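Local coordinates for desulfoferrodoxin (rbo) (Treponema pallidum subsp. pallidum str. Nichols, PDB 1Y07), which probably reduces superoxide to hydrogen peroxide at a mononuclear, non-haem iron centre, as a class III superoxide reductase, at residues 45-48 / 49-53; 69-73 / 74-78. All blocks are in the same frame, centred on the assembly; numbering follows the deposited sequence.

Interaction 1: 45-48 / 49-53; sequences AAKE and KHIPV. With FE (Fe (III) ion), chain H.
The carbonyl oxygen Lys47 O is gripped by two backbone donors, Ile51 N and His50 N, and closes the short helical turn 47-50 that leads into strand 52-57 of the superoxide reductase domain. Ile51 N supplies the nearly straight bond, with N to Lys47 O 3.0 Å and an angle of 171° at the hydrogen. His50 N lies 3.3 Å from Lys47 O and stands well above the carbonyl plane, on the same face as Ile51 N. One acceptor thus serves an i+4 and an i+3 donor, so the turn mixes alpha-type and 3-10-type bonding.

The preceding carbonyl is used by a side chain. His50 ND1 donates to Ala46 O across 3.0 Å; the oxygen lies in the plane of the imidazole ring, and the ring nitrogen meets one of its lone pairs. This second-shell bond restrains the rotation of the ring about chi2 and leaves NE2, at its far edge, to bind the iron at 2.3 Å. Histidine suits the place because its two nitrogens do these two jobs at once. Iron binding is completed by His70, His76, Cys119 and His122. Trp125 of strand 123-127 stacks on the His50 ring and is also touched by Ala46, whose small methyl group sits 4.0 Å from His50 ND1.

On another side of the turn, Lys47 gives its aliphatic stem to Ile51 while its ammonium group forms a salt bridge with Asp44. With CG1 anti to the carbonyl carbon (chi1 -67°), Ile51 sends its long branch back to the Lys47 stem, which it crosses at a slant; CD1 presses against Lys47 CG at a tight 3.5 Å and also meets Lys47 CD at 3.9 Å.

Interaction 2: 69-73 / 74-78; sequences AHPMT and PEHYI. With FE (Fe (III) ion), chain H.
His70 and His76 meet at the iron, which His70 NE2 binds at 2.4 Å and His76 NE2 at 2.1 Å. Their rings form an offset edge-to-face pair with planes at 72°, His70 turning its edge to the face of His76. Around this first shell, His70 ND1 donates to Pro71 O at 2.6 Å; the oxygen lies close to the ring plane and offers a lone pair, so this bond and the metal bond together restrain the ring's rotation. Its faces are sandwiched: Ile78 CD1 makes a CH-pi contact over the centre, 3.3 Å from the centroid, and Pro71 CD lies against the opposite face, nearer the rim.

Farther out, a type I beta-turn, Thr73 to His76, positions His76. Thr73 N bonds to His76 O at 2.9 Å, and a weak return bond runs from His76 N to Thr73 O. Thr73 OG1 donates to the same His76 O at 3.1 Å, its chi1 of 73° tucking the hydroxyl between backbone N and carbonyl carbon. Pro74 suits the turn's second position, its ring holding phi near -60°. The loop bridges strands 60-65 and 78-85; Asn120, just past strand 112-119, hydrogen-bonds to Tyr77 N, and Ile78 packs on that strand's Glu117 and Cys119.

In the fold
The two contacts come in series along the chain, their centres about 13 Å apart, and converge on one iron. Interaction 1 is the helical turn that enters strand 52-57 of the three-stranded antiparallel sheet. Interaction 2 is the loop that leaves that sheet after strand 60-65 and enters the four-stranded one at strand 78-85. They touch at the metal, with His50 NE2 and His70 NE2 2.9 Å apart. The remaining ligands come later in the chain, Cys119 from the end of strand 112-119 and His122 from the turn before strand 123-127. The iron centre is therefore assembled from a helical turn, loops and a strand end of an immunoglobulin-like domain, giving the four-histidine, one-cysteine site of superoxide reductases.

Interaction 1: 45-48 / 49-53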
loop_
_atom_site.group_PDB
_atom_site.type_symbol
_atom_site.label_atom_id
_atom_site.label_comp_id
_atom_site.label_asym_id
_atom_site.label_seq_id
_atom_site.Cartn_x
_atom_site.Cartn_y
_atom_site.Cartn_z
ATOM N N ALA B 45 -27.399 3.802 8.600
ATOM C CA ALA B 45 -28.120 2.960 7.628
ATOM C C ALA B 45 -27.224 2.377 6.530
ATOM O O ALA B 45 -27.530 1.309 5.988
ATOM C CB ALA B 45 -29.279 3.733 6.994
ATOM N N ALA B 46 -26.142 3.078 6.190
ATOM C CA ALA B 46 -25.152 2.551 5.243
ATOM C C ALA B 46 -24.164 1.527 5.870
ATOM O O ALA B 46 -23.451 0.835 5.135
ATOM C CB ALA B 46 -24.373 3.707 4.553
ATOM N N LYS B 47 -24.143 1.431 7.210
ATOM C CA LYS B 47 -23.167 0.598 7.962
ATOM C C LYS B 47 -23.221 -0.861 7.571
ATOM O O LYS B 47 -22.183 -1.504 7.447
ATOM C CB LYS B 47 -23.433 0.622 9.473
ATOM C CG LYS B 47 -22.723 1.676 10.333
ATOM C CD LYS B 47 -22.252 2.892 9.600
ATOM C CE LYS B 47 -21.661 3.928 10.565
ATOM N NZ LYS B 47 -22.623 4.449 11.589
ATOM N N GLU B 48 -24.442 -1.394 7.436
ATOM C CA GLU B 48 -24.637 -2.831 7.187
ATOM C C GLU B 48 -23.970 -3.335 5.892
ATOM O O GLU B 48 -23.405 -4.426 5.872
ATOM C CB GLU B 48 -26.132 -3.190 7.149
ATOM C CG GLU B 48 -26.765 -3.323 8.527
ATOM C CD GLU B 48 -28.193 -3.852 8.492
ATOM O OE1 GLU B 48 -28.562 -4.605 7.547
ATOM O OE2 GLU B 48 -28.956 -3.514 9.428
ATOM N N LYS B 49 -24.089 -2.557 4.815
ATOM C CA LYS B 49 -23.570 -2.964 3.523
ATOM C C LYS B 49 -22.140 -2.433 3.302
ATOM O O LYS B 49 -21.524 -2.784 2.299
ATOM C CB LYS B 49 -24.490 -2.490 2.384
ATOM C CG LYS B 49 -25.735 -3.383 2.146
ATOM C CD LYS B 49 -26.976 -2.557 1.779
ATOM C CE LYS B 49 -27.546 -2.908 0.403
ATOM N NZ LYS B 49 -28.498 -4.058 0.405
ATOM N N HIS B 50 -21.598 -1.625 4.225
ATOM C CA HIS B 50 -20.304 -0.951 3.949
ATOM C C HIS B 50 -19.171 -1.133 4.954
ATOM O O HIS B 50 -18.010 -1.056 4.536
ATOM C CB HIS B 50 -20.472 0.563 3.646
ATOM C CG HIS B 50 -21.154 0.844 2.337
ATOM N ND1 HIS B 50 -22.529 1.002 2.233
ATOM C CD2 HIS B 50 -20.659 0.942 1.076
ATOM C CE1 HIS B 50 -22.841 1.187 0.960
ATOM N NE2 HIS B 50 -21.728 1.097 0.227
ATOM N N ILE B 51 -19.457 -1.380 6.239
ATOM C CA ILE B 51 -18.369 -1.625 7.200
ATOM C C ILE B 51 -17.685 -2.986 6.971
ATOM O O ILE B 51 -18.359 -4.013 7.019
ATOM C CB ILE B 51 -18.852 -1.506 8.662
ATOM C CG1 ILE B 51 -19.224 -0.056 8.949
ATOM C CG2 ILE B 51 -17.790 -2.045 9.636
ATOM C CD1 ILE B 51 -19.609 0.164 10.307
ATOM N N PRO B 52 -16.359 -3.002 6.783
ATOM C CA PRO B 52 -15.615 -4.240 6.576
ATOM C C PRO B 52 -15.618 -5.109 7.839
ATOM O O PRO B 52 -15.437 -4.597 8.960
ATOM C CB PRO B 52 -14.186 -3.765 6.177
ATOM C CG PRO B 52 -14.104 -2.395 6.507
ATOM C CD PRO B 52 -15.465 -1.838 6.761
ATOM N N VAL B 53 -15.921 -6.394 7.641
ATOM C CA VAL B 53 -15.826 -7.404 8.663
ATOM C C VAL B 53 -14.527 -8.152 8.461
ATOM O O VAL B 53 -14.280 -8.654 7.376
ATOM C CB VAL B 53 -17.056 -8.396 8.598
ATOM C CG1 VAL B 53 -16.832 -9.662 9.442
ATOM C CG2 VAL B 53 -18.348 -7.691 9.016
HETATM FE FE FE H . -22.075 1.351 -1.987
#

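Interaction 2: 69-73 / 74-78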
loop_
_atom_site.group_PDB
_atom_site.type_symbol
_atom_site.label_atom_id
_atom_site.label_comp_id
_atom_site.label_asym_id
_atom_site.label_seq_id
_atom_site.Cartn_x
_atom_site.Cartn_y
_atom_site.Cartn_z
ATOM N N ALA B 69 -23.720 -8.989 2.515
ATOM C CA ALA B 69 -23.018 -8.609 1.280
ATOM C C ALA B 69 -23.477 -7.324 0.544
ATOM O O ALA B 69 -24.649 -7.139 0.212
ATOM C CB ALA B 69 -22.983 -9.789 0.291
ATOM N N HIS B 70 -22.488 -6.484 0.236
ATOM C CA HIS B 70 -22.630 -5.321 -0.628
ATOM C C HIS B 70 -22.712 -5.736 -2.088
ATOM O O HIS B 70 -22.089 -6.714 -2.489
ATOM C CB HIS B 70 -21.395 -4.415 -0.460
ATOM C CG HIS B 70 -21.503 -3.089 -1.156
ATOM N ND1 HIS B 70 -21.380 -2.940 -2.525
ATOM C CD2 HIS B 70 -21.722 -1.848 -0.661
ATOM C CE1 HIS B 70 -21.511 -1.666 -2.838
ATOM N NE2 HIS B 70 -21.709 -0.982 -1.725
ATOM N N PRO B 71 -23.442 -4.968 -2.890
ATOM C CA PRO B 71 -23.458 -5.121 -4.345
ATOM C C PRO B 71 -22.077 -5.161 -5.008
ATOM O O PRO B 71 -21.196 -4.406 -4.661
ATOM C CB PRO B 71 -24.224 -3.885 -4.816
ATOM C CG PRO B 71 -25.140 -3.596 -3.717
ATOM C CD PRO B 71 -24.392 -3.921 -2.457
ATOM N N MET B 72 -21.944 -6.062 -5.964
ATOM C CA MET B 72 -20.823 -6.096 -6.859
ATOM C C MET B 72 -21.348 -6.129 -8.309
ATOM O O MET B 72 -21.411 -7.205 -8.960
ATOM C CB MET B 72 -19.952 -7.309 -6.531
ATOM C CG MET B 72 -19.327 -7.289 -5.149
ATOM S SD MET B 72 -18.067 -6.034 -4.993
ATOM C CE MET B 72 -16.812 -6.682 -5.952
ATOM N N THR B 73 -21.762 -4.949 -8.778
ATOM C CA THR B 73 -22.239 -4.711 -10.150
ATOM C C THR B 73 -21.451 -3.588 -10.804
ATOM O O THR B 73 -20.831 -2.796 -10.110
ATOM C CB THR B 73 -23.724 -4.275 -10.145
ATOM O OG1 THR B 73 -23.836 -2.926 -9.663
ATOM C CG2 THR B 73 -24.552 -5.106 -9.180
ATOM N N PRO B 74 -21.515 -3.451 -12.129
ATOM C CA PRO B 74 -20.725 -2.399 -12.795
ATOM C C PRO B 74 -21.066 -0.971 -12.334
ATOM O O PRO B 74 -20.207 -0.100 -12.378
ATOM C CB PRO B 74 -21.062 -2.588 -14.282
ATOM C CG PRO B 74 -21.582 -3.996 -14.383
ATOM C CD PRO B 74 -22.324 -4.227 -13.092
ATOM N N GLU B 75 -22.294 -0.738 -11.883
ATOM C CA GLU B 75 -22.738 0.622 -11.511
ATOM C C GLU B 75 -22.506 0.921 -10.018
ATOM O O GLU B 75 -22.385 2.085 -9.608
ATOM C CB GLU B 75 -24.220 0.819 -11.863
ATOM C CG GLU B 75 -24.607 0.423 -13.293
ATOM C CD GLU B 75 -24.844 -1.080 -13.485
ATOM O OE1 GLU B 75 -25.734 -1.658 -12.826
ATOM O OE2 GLU B 75 -24.144 -1.696 -14.314
ATOM N N HIS B 76 -22.451 -0.148 -9.231
ATOM C CA HIS B 76 -22.314 -0.102 -7.789
ATOM C C HIS B 76 -21.507 -1.292 -7.273
ATOM O O HIS B 76 -21.970 -2.439 -7.290
ATOM C CB HIS B 76 -23.687 -0.089 -7.162
ATOM C CG HIS B 76 -23.690 0.270 -5.721
ATOM N ND1 HIS B 76 -24.755 -0.011 -4.896
ATOM C CD2 HIS B 76 -22.763 0.893 -4.949
ATOM C CE1 HIS B 76 -24.494 0.434 -3.681
ATOM N NE2 HIS B 76 -23.287 0.979 -3.683
ATOM N N TYR B 77 -20.286 -1.018 -6.822
ATOM C CA TYR B 77 -19.336 -2.082 -6.471
ATOM C C TYR B 77 -18.337 -1.640 -5.397
ATOM O O TYR B 77 -18.100 -0.435 -5.210
ATOM C CB TYR B 77 -18.573 -2.513 -7.731
ATOM C CG TYR B 77 -17.860 -1.387 -8.436
ATOM C CD1 TYR B 77 -16.555 -1.076 -8.108
ATOM C CD2 TYR B 77 -18.489 -0.612 -9.408
ATOM C CE1 TYR B 77 -15.882 -0.017 -8.727
ATOM C CE2 TYR B 77 -17.822 0.459 -10.035
ATOM C CZ TYR B 77 -16.511 0.744 -9.688
ATOM O OH TYR B 77 -15.793 1.768 -10.282
ATOM N N ILE B 78 -17.745 -2.619 -4.716
ATOM C CA ILE B 78 -16.557 -2.370 -3.864
ATOM C C ILE B 78 -15.312 -2.460 -4.734
ATOM O O ILE B 78 -15.004 -3.499 -5.327
ATOM C CB ILE B 78 -16.457 -3.384 -2.709
ATOM C CG1 ILE B 78 -17.757 -3.429 -1.888
ATOM C CG2 ILE B 78 -15.267 -3.035 -1.837
ATOM C CD1 ILE B 78 -18.282 -2.048 -1.491
HETATM FE FE FE H . -22.075 1.351 -1.987
#